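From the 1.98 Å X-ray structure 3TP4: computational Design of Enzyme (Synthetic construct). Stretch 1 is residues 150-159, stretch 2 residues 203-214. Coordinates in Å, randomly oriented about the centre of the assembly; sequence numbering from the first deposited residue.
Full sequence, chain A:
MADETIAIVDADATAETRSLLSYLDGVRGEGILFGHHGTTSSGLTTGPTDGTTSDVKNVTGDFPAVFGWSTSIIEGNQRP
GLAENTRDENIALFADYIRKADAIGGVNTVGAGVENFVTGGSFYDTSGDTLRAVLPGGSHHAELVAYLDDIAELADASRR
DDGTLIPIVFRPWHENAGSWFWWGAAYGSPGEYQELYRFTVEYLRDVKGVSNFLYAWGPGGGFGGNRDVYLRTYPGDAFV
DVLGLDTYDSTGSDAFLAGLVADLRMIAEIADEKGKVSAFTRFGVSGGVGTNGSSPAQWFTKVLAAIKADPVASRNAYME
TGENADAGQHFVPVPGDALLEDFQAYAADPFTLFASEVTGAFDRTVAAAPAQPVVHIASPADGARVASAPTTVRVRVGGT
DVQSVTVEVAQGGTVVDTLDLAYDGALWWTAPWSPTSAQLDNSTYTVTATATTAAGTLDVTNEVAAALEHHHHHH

Stretch 1 (150-159) DIAELADASR
Stretch 2, residues 203-214: YLRDVKGVSNFL

Residues 150-157 form the closing turns of a helix that packs against the segment 203-214, where a second helix gives way to a loop and then to a strand beginning at Phe213. The contact buries 336 Å², both sides summed, and centres on Ala152 and Ala155, with Asn212 supplying its polar anchor. The backbones come nearest at Ala152 and Val210, whose CA atoms lie 6.3 Å apart, a close approach in which a methyl is the whole side chain on the helix side.

Ala152 (phi/psi -62/-37) points its CA-to-CB bond sideways, and its CB touches Lys208 CB at 3.9 Å, Val210 CG2 at 4.0 Å and Leu204 CD2 at 4.1 Å. Lys208 is m at chi1 through chi3 and t at chi4, Val210 is t, and Leu204 is mt. One turn on, Ala155 (-52/-50) points toward the second stretch; its CB lies 4.0 Å from Val210 CG1 and 3.7 Å from Phe213 CE1. Val210 therefore meets both alanines; Ala152 CB touches CG2, while Ala155 CB sits near both methyls. Ile151 (mt) extends this apolar patch: its CG2 reaches the edge of the Phe213 ring, 3.7 Å from CE2, and lies 4.1 Å from Leu204 CD2. Phe213 has chi1 -82° and chi2 3°.

Asn212 (-119/26; chi1 59°, chi2 -40°) points toward the helix and donates the single hydrogen bond across the contact, from ND2 to Ala155 O (3.2 Å, N-H...O angle 145°). Ala155 O also accepts Ser158 N at 3.3 Å, where the chain leaves helical geometry (Ser158, -78/79). Ser158 OG, with chi1 m, turns back to donate to Leu154 O at 3.0 Å.

In the second stretch, Lys208 N bonds Tyr203 O at 2.8 Å in a wide pi-type turn. Gly209 then takes positive phi (80/22), and Val210 N returns to Leu204 O at 3.0 Å before the chain extends (Val210, -60/129).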

ATOM      1  N   ASP A 150       9.466  10.298   9.184  1.00 27.69           N
ATOM      2  CA  ASP A 150       8.401  10.218  10.172  1.00 29.06           C
ATOM      3  C   ASP A 150       7.766   8.830  10.154  1.00 36.06           C
ATOM      4  O   ASP A 150       7.451   8.259  11.198  1.00 34.93           O
ATOM      5  CB  ASP A 150       7.339  11.281   9.885  1.00 32.78           C
ATOM      6  CG  ASP A 150       7.777  12.672  10.310  1.00 43.98           C
ATOM      7  OD1 ASP A 150       8.718  12.771  11.126  1.00 39.99           O
ATOM      8  OD2 ASP A 150       7.175  13.660   9.834  1.00 48.50           O
ATOM      9  N   ILE A 151       7.580   8.282   8.960  1.00 33.64           N
ATOM     10  CA  ILE A 151       6.997   6.950   8.845  1.00 29.10           C
ATOM     11  C   ILE A 151       7.942   5.924   9.461  1.00 27.70           C
ATOM     12  O   ILE A 151       7.508   5.000  10.155  1.00 30.66           O
ATOM     13  CB  ILE A 151       6.657   6.616   7.368  1.00 34.65           C
ATOM     14  CG1 ILE A 151       5.461   7.468   6.918  1.00 36.11           C
ATOM     15  CG2 ILE A 151       6.362   5.119   7.192  1.00 26.45           C
ATOM     16  CD1 ILE A 151       5.172   7.396   5.429  1.00 36.16           C
ATOM     17  N   ALA A 152       9.241   6.092   9.223  1.00 29.52           N
ATOM     18  CA  ALA A 152      10.225   5.193   9.812  1.00 33.40           C
ATOM     19  C   ALA A 152      10.173   5.292  11.346  1.00 36.08           C
ATOM     20  O   ALA A 152      10.328   4.295  12.058  1.00 32.43           O
ATOM     21  CB  ALA A 152      11.625   5.510   9.289  1.00 32.59           C
ATOM     22  N   GLU A 153       9.946   6.502  11.844  1.00 33.99           N
ATOM     23  CA  GLU A 153       9.806   6.728  13.286  1.00 37.12           C
ATOM     24  C   GLU A 153       8.609   5.959  13.835  1.00 34.13           C
ATOM     25  O   GLU A 153       8.681   5.330  14.889  1.00 35.39           O
ATOM     26  CB  GLU A 153       9.614   8.223  13.559  1.00 42.50           C
ATOM     27  CG  GLU A 153      10.894   9.040  13.518  1.00 62.99           C
ATOM     28  CD  GLU A 153      11.727   8.869  14.773  1.00 78.08           C
ATOM     29  OE1 GLU A 153      11.295   8.115  15.673  1.00 78.59           O
ATOM     30  OE2 GLU A 153      12.811   9.488  14.862  1.00 86.89           O
ATOM     31  N   LEU A 154       7.500   6.021  13.109  1.00 30.39           N
ATOM     32  CA  LEU A 154       6.287   5.315  13.520  1.00 34.19           C
ATOM     33  C   LEU A 154       6.546   3.819  13.548  1.00 35.87           C
ATOM     34  O   LEU A 154       6.190   3.126  14.505  1.00 33.09           O
ATOM     35  CB  LEU A 154       5.138   5.617  12.559  1.00 34.86           C
ATOM     36  CG  LEU A 154       3.893   4.742  12.775  1.00 35.67           C
ATOM     37  CD1 LEU A 154       3.212   5.097  14.089  1.00 28.95           C
ATOM     38  CD2 LEU A 154       2.926   4.871  11.607  1.00 39.54           C
ATOM     39  N   ALA A 155       7.166   3.325  12.482  1.00 32.43           N
ATOM     40  CA  ALA A 155       7.507   1.917  12.396  1.00 30.48           C
ATOM     41  C   ALA A 155       8.275   1.481  13.641  1.00 34.64           C
ATOM     42  O   ALA A 155       7.927   0.484  14.275  1.00 33.19           O
ATOM     43  CB  ALA A 155       8.325   1.643  11.130  1.00 27.29           C
ATOM     44  N   ASP A 156       9.318   2.230  13.998  1.00 34.12           N
ATOM     45  CA  ASP A 156      10.168   1.834  15.124  1.00 34.57           C
ATOM     46  C   ASP A 156       9.457   1.930  16.483  1.00 31.99           C
ATOM     47  O   ASP A 156       9.777   1.185  17.414  1.00 34.06           O
ATOM     48  CB  ASP A 156      11.470   2.645  15.144  1.00 40.76           C
ATOM     49  CG  ASP A 156      12.385   2.255  16.306  1.00 51.27           C
ATOM     50  OD1 ASP A 156      12.903   1.117  16.302  1.00 52.81           O
ATOM     51  OD2 ASP A 156      12.588   3.087  17.219  1.00 53.68           O
ATOM     52  N   ALA A 157       8.495   2.843  16.592  1.00 35.74           N
ATOM     53  CA  ALA A 157       7.731   3.016  17.832  1.00 41.67           C
ATOM     54  C   ALA A 157       6.616   1.972  18.015  1.00 45.74           C
ATOM     55  O   ALA A 157       6.130   1.745  19.127  1.00 42.17           O
ATOM     56  CB  ALA A 157       7.155   4.431  17.901  1.00 34.29           C
ATOM     57  N   SER A 158       6.204   1.337  16.926  1.00 39.41           N
ATOM     58  CA  SER A 158       5.149   0.324  17.010  1.00 35.64           C
ATOM     59  C   SER A 158       5.706  -0.989  17.532  1.00 32.64           C
ATOM     60  O   SER A 158       5.971  -1.920  16.770  1.00 34.41           O
ATOM     61  CB  SER A 158       4.474   0.133  15.650  1.00 32.65           C
ATOM     62  OG  SER A 158       3.881   1.353  15.234  1.00 27.06           O
ATOM     63  N   ARG A 159       5.886  -1.041  18.849  1.00 35.68           N
ATOM     64  CA  ARG A 159       6.482  -2.184  19.526  1.00 38.15           C
ATOM     65  C   ARG A 159       5.595  -2.618  20.681  1.00 40.46           C
ATOM     66  O   ARG A 159       5.015  -1.785  21.372  1.00 39.21           O
ATOM     67  CB  ARG A 159       7.850  -1.809  20.096  1.00 39.56           C
ATOM     68  CG  ARG A 159       8.913  -1.498  19.046  1.00 42.46           C
ATOM     69  CD  ARG A 159      10.251  -1.169  19.708  1.00 46.14           C
ATOM     70  NE  ARG A 159      11.311  -0.930  18.729  1.00 43.65           N
ATOM     71  CZ  ARG A 159      12.217  -1.832  18.362  1.00 42.30           C
ATOM     72  NH1 ARG A 159      12.209  -3.049  18.891  1.00 41.65           N
ATOM     73  NH2 ARG A 159      13.141  -1.513  17.465  1.00 47.27           N
ATOM     74  N   TYR A 203      14.250   3.630   0.468  1.00 24.30           N
ATOM     75  CA  TYR A 203      14.569   4.566   1.546  1.00 26.10           C
ATOM     76  C   TYR A 203      14.196   3.969   2.909  1.00 29.33           C
ATOM     77  O   TYR A 203      15.027   3.911   3.812  1.00 29.36           O
ATOM     78  CB  TYR A 203      13.897   5.930   1.345  1.00 20.62           C
ATOM     79  CG  TYR A 203      14.377   6.966   2.348  1.00 31.47           C
ATOM     80  CD1 TYR A 203      15.608   7.582   2.190  1.00 33.82           C
ATOM     81  CD2 TYR A 203      13.614   7.304   3.464  1.00 30.34           C
ATOM     82  CE1 TYR A 203      16.069   8.524   3.099  1.00 30.63           C
ATOM     83  CE2 TYR A 203      14.060   8.251   4.385  1.00 34.89           C
ATOM     84  CZ  TYR A 203      15.303   8.854   4.191  1.00 36.59           C
ATOM     85  OH  TYR A 203      15.789   9.793   5.075  1.00 33.33           O
ATOM     86  N   LEU A 204      12.964   3.491   3.045  1.00 29.20           N
ATOM     87  CA  LEU A 204      12.529   2.909   4.317  1.00 28.86           C
ATOM     88  C   LEU A 204      13.332   1.663   4.696  1.00 28.98           C
ATOM     89  O   LEU A 204      13.815   1.549   5.821  1.00 26.70           O
ATOM     90  CB  LEU A 204      11.030   2.581   4.288  1.00 28.31           C
ATOM     91  CG  LEU A 204      10.068   3.781   4.295  1.00 28.75           C
ATOM     92  CD1 LEU A 204       8.662   3.341   3.972  1.00 22.72           C
ATOM     93  CD2 LEU A 204      10.089   4.561   5.631  1.00 28.20           C
ATOM     94  N   ARG A 205      13.460   0.722   3.765  1.00 25.35           N
ATOM     95  CA  ARG A 205      14.100  -0.557   4.068  1.00 25.98           C
ATOM     96  C   ARG A 205      15.623  -0.435   4.126  1.00 35.37           C
ATOM     97  O   ARG A 205      16.253  -0.808   5.114  1.00 35.53           O
ATOM     98  CB  ARG A 205      13.711  -1.618   3.033  1.00 25.28           C
ATOM     99  CG  ARG A 205      14.442  -2.964   3.181  1.00 28.54           C
ATOM    100  CD  ARG A 205      14.244  -3.861   1.944  1.00 32.00           C
ATOM    101  NE  ARG A 205      14.835  -3.254   0.741  1.00 26.02           N
ATOM    102  CZ  ARG A 205      14.474  -3.527  -0.515  1.00 30.46           C
ATOM    103  NH1 ARG A 205      13.523  -4.420  -0.777  1.00 26.40           N
ATOM    104  NH2 ARG A 205      15.070  -2.902  -1.525  1.00 26.14           N
ATOM    105  N   ASP A 206      16.214   0.096   3.064  1.00 28.96           N
ATOM    106  CA  ASP A 206      17.667   0.041   2.926  1.00 32.47           C
ATOM    107  C   ASP A 206      18.340   1.209   3.616  1.00 31.21           C
ATOM    108  O   ASP A 206      19.433   1.072   4.160  1.00 36.75           O
ATOM    109  CB  ASP A 206      18.069   0.034   1.453  1.00 27.98           C
ATOM    110  CG  ASP A 206      17.477  -1.134   0.689  1.00 32.08           C
ATOM    111  OD1 ASP A 206      17.393  -2.240   1.253  1.00 31.12           O
ATOM    112  OD2 ASP A 206      17.097  -0.947  -0.480  1.00 33.56           O
ATOM    113  N   VAL A 207      17.711   2.372   3.553  1.00 29.50           N
ATOM    114  CA  VAL A 207      18.295   3.559   4.152  1.00 32.79           C
ATOM    115  C   VAL A 207      17.953   3.681   5.643  1.00 37.89           C
ATOM    116  O   VAL A 207      18.826   3.965   6.450  1.00 35.76           O
ATOM    117  CB  VAL A 207      17.911   4.849   3.395  1.00 39.61           C
ATOM    118  CG1 VAL A 207      18.408   6.074   4.158  1.00 45.45           C
ATOM    119  CG2 VAL A 207      18.490   4.838   1.956  1.00 27.82           C
ATOM    120  N   LYS A 208      16.693   3.456   6.013  1.00 33.27           N
ATOM    121  CA  LYS A 208      16.292   3.631   7.414  1.00 32.12           C
ATOM    122  C   LYS A 208      16.316   2.341   8.241  1.00 34.78           C
ATOM    123  O   LYS A 208      16.301   2.385   9.469  1.00 31.26           O
ATOM    124  CB  LYS A 208      14.908   4.284   7.500  1.00 33.89           C
ATOM    125  CG  LYS A 208      14.805   5.602   6.752  1.00 35.49           C
ATOM    126  CD  LYS A 208      15.762   6.655   7.313  1.00 39.76           C
ATOM    127  CE  LYS A 208      15.369   7.055   8.733  1.00 41.77           C
ATOM    128  NZ  LYS A 208      16.050   8.313   9.152  1.00 47.78           N
ATOM    129  N   GLY A 209      16.340   1.192   7.577  1.00 30.20           N
ATOM    130  CA  GLY A 209      16.391  -0.076   8.285  1.00 33.31           C
ATOM    131  C   GLY A 209      15.060  -0.562   8.840  1.00 34.37           C
ATOM    132  O   GLY A 209      15.025  -1.378   9.763  1.00 33.64           O
ATOM    133  N   VAL A 210      13.956  -0.070   8.285  1.00 31.96           N
ATOM    134  CA  VAL A 210      12.640  -0.540   8.699  1.00 30.86           C
ATOM    135  C   VAL A 210      12.535  -2.037   8.450  1.00 28.96           C
ATOM    136  O   VAL A 210      12.837  -2.515   7.356  1.00 27.78           O
ATOM    137  CB  VAL A 210      11.507   0.195   7.950  1.00 31.34           C
ATOM    138  CG1 VAL A 210      10.151  -0.476   8.216  1.00 29.95           C
ATOM    139  CG2 VAL A 210      11.480   1.654   8.350  1.00 30.26           C
ATOM    140  N   SER A 211      12.115  -2.785   9.466  1.00 26.81           N
ATOM    141  CA  SER A 211      12.098  -4.233   9.356  1.00 29.56           C
ATOM    142  C   SER A 211      10.742  -4.852   9.689  1.00 25.35           C
ATOM    143  O   SER A 211      10.604  -6.074   9.692  1.00 32.98           O
ATOM    144  CB  SER A 211      13.184  -4.851  10.251  1.00 36.99           C
ATOM    145  OG  SER A 211      12.905  -4.597  11.617  1.00 37.73           O
ATOM    146  N   ASN A 212       9.744  -4.020   9.971  1.00 31.42           N
ATOM    147  CA  ASN A 212       8.419  -4.538  10.337  1.00 28.52           C
ATOM    148  C   ASN A 212       7.308  -4.114   9.369  1.00 30.73           C
ATOM    149  O   ASN A 212       6.140  -4.042   9.751  1.00 32.59           O
ATOM    150  CB  ASN A 212       8.053  -4.189  11.801  1.00 26.51           C
ATOM    151  CG  ASN A 212       8.052  -2.688  12.068  1.00 33.57           C
ATOM    152  OD1 ASN A 212       8.913  -1.964  11.574  1.00 33.78           O
ATOM    153  ND2 ASN A 212       7.079  -2.216  12.845  1.00 32.42           N
ATOM    154  N   PHE A 213       7.683  -3.846   8.115  1.00 31.71           N
ATOM    155  CA  PHE A 213       6.713  -3.539   7.067  1.00 25.02           C
ATOM    156  C   PHE A 213       6.527  -4.682   6.054  1.00 27.86           C
ATOM    157  O   PHE A 213       7.492  -5.333   5.615  1.00 26.08           O
ATOM    158  CB  PHE A 213       7.111  -2.286   6.277  1.00 24.07           C
ATOM    159  CG  PHE A 213       6.735  -0.985   6.930  1.00 24.77           C
ATOM    160  CD1 PHE A 213       6.144  -0.957   8.173  1.00 28.44           C
ATOM    161  CD2 PHE A 213       6.972   0.216   6.279  1.00 26.00           C
ATOM    162  CE1 PHE A 213       5.801   0.243   8.761  1.00 28.50           C
ATOM    163  CE2 PHE A 213       6.636   1.415   6.861  1.00 27.38           C
ATOM    164  CZ  PHE A 213       6.047   1.430   8.108  1.00 30.42           C
ATOM    165  N   LEU A 214       5.268  -4.898   5.687  1.00 22.75           N
ATOM    166  CA  LEU A 214       4.904  -5.593   4.460  1.00 24.22           C
ATOM    167  C   LEU A 214       4.381  -4.494   3.537  1.00 25.44           C
ATOM    168  O   LEU A 214       3.770  -3.536   4.001  1.00 26.27           O
ATOM    169  CB  LEU A 214       3.813  -6.633   4.724  1.00 22.19           C
ATOM    170  CG  LEU A 214       4.214  -7.769   5.669  1.00 23.01           C
ATOM    171  CD1 LEU A 214       3.058  -8.751   5.913  1.00 23.14           C
ATOM    172  CD2 LEU A 214       5.458  -8.513   5.128  1.00 20.20           C
TER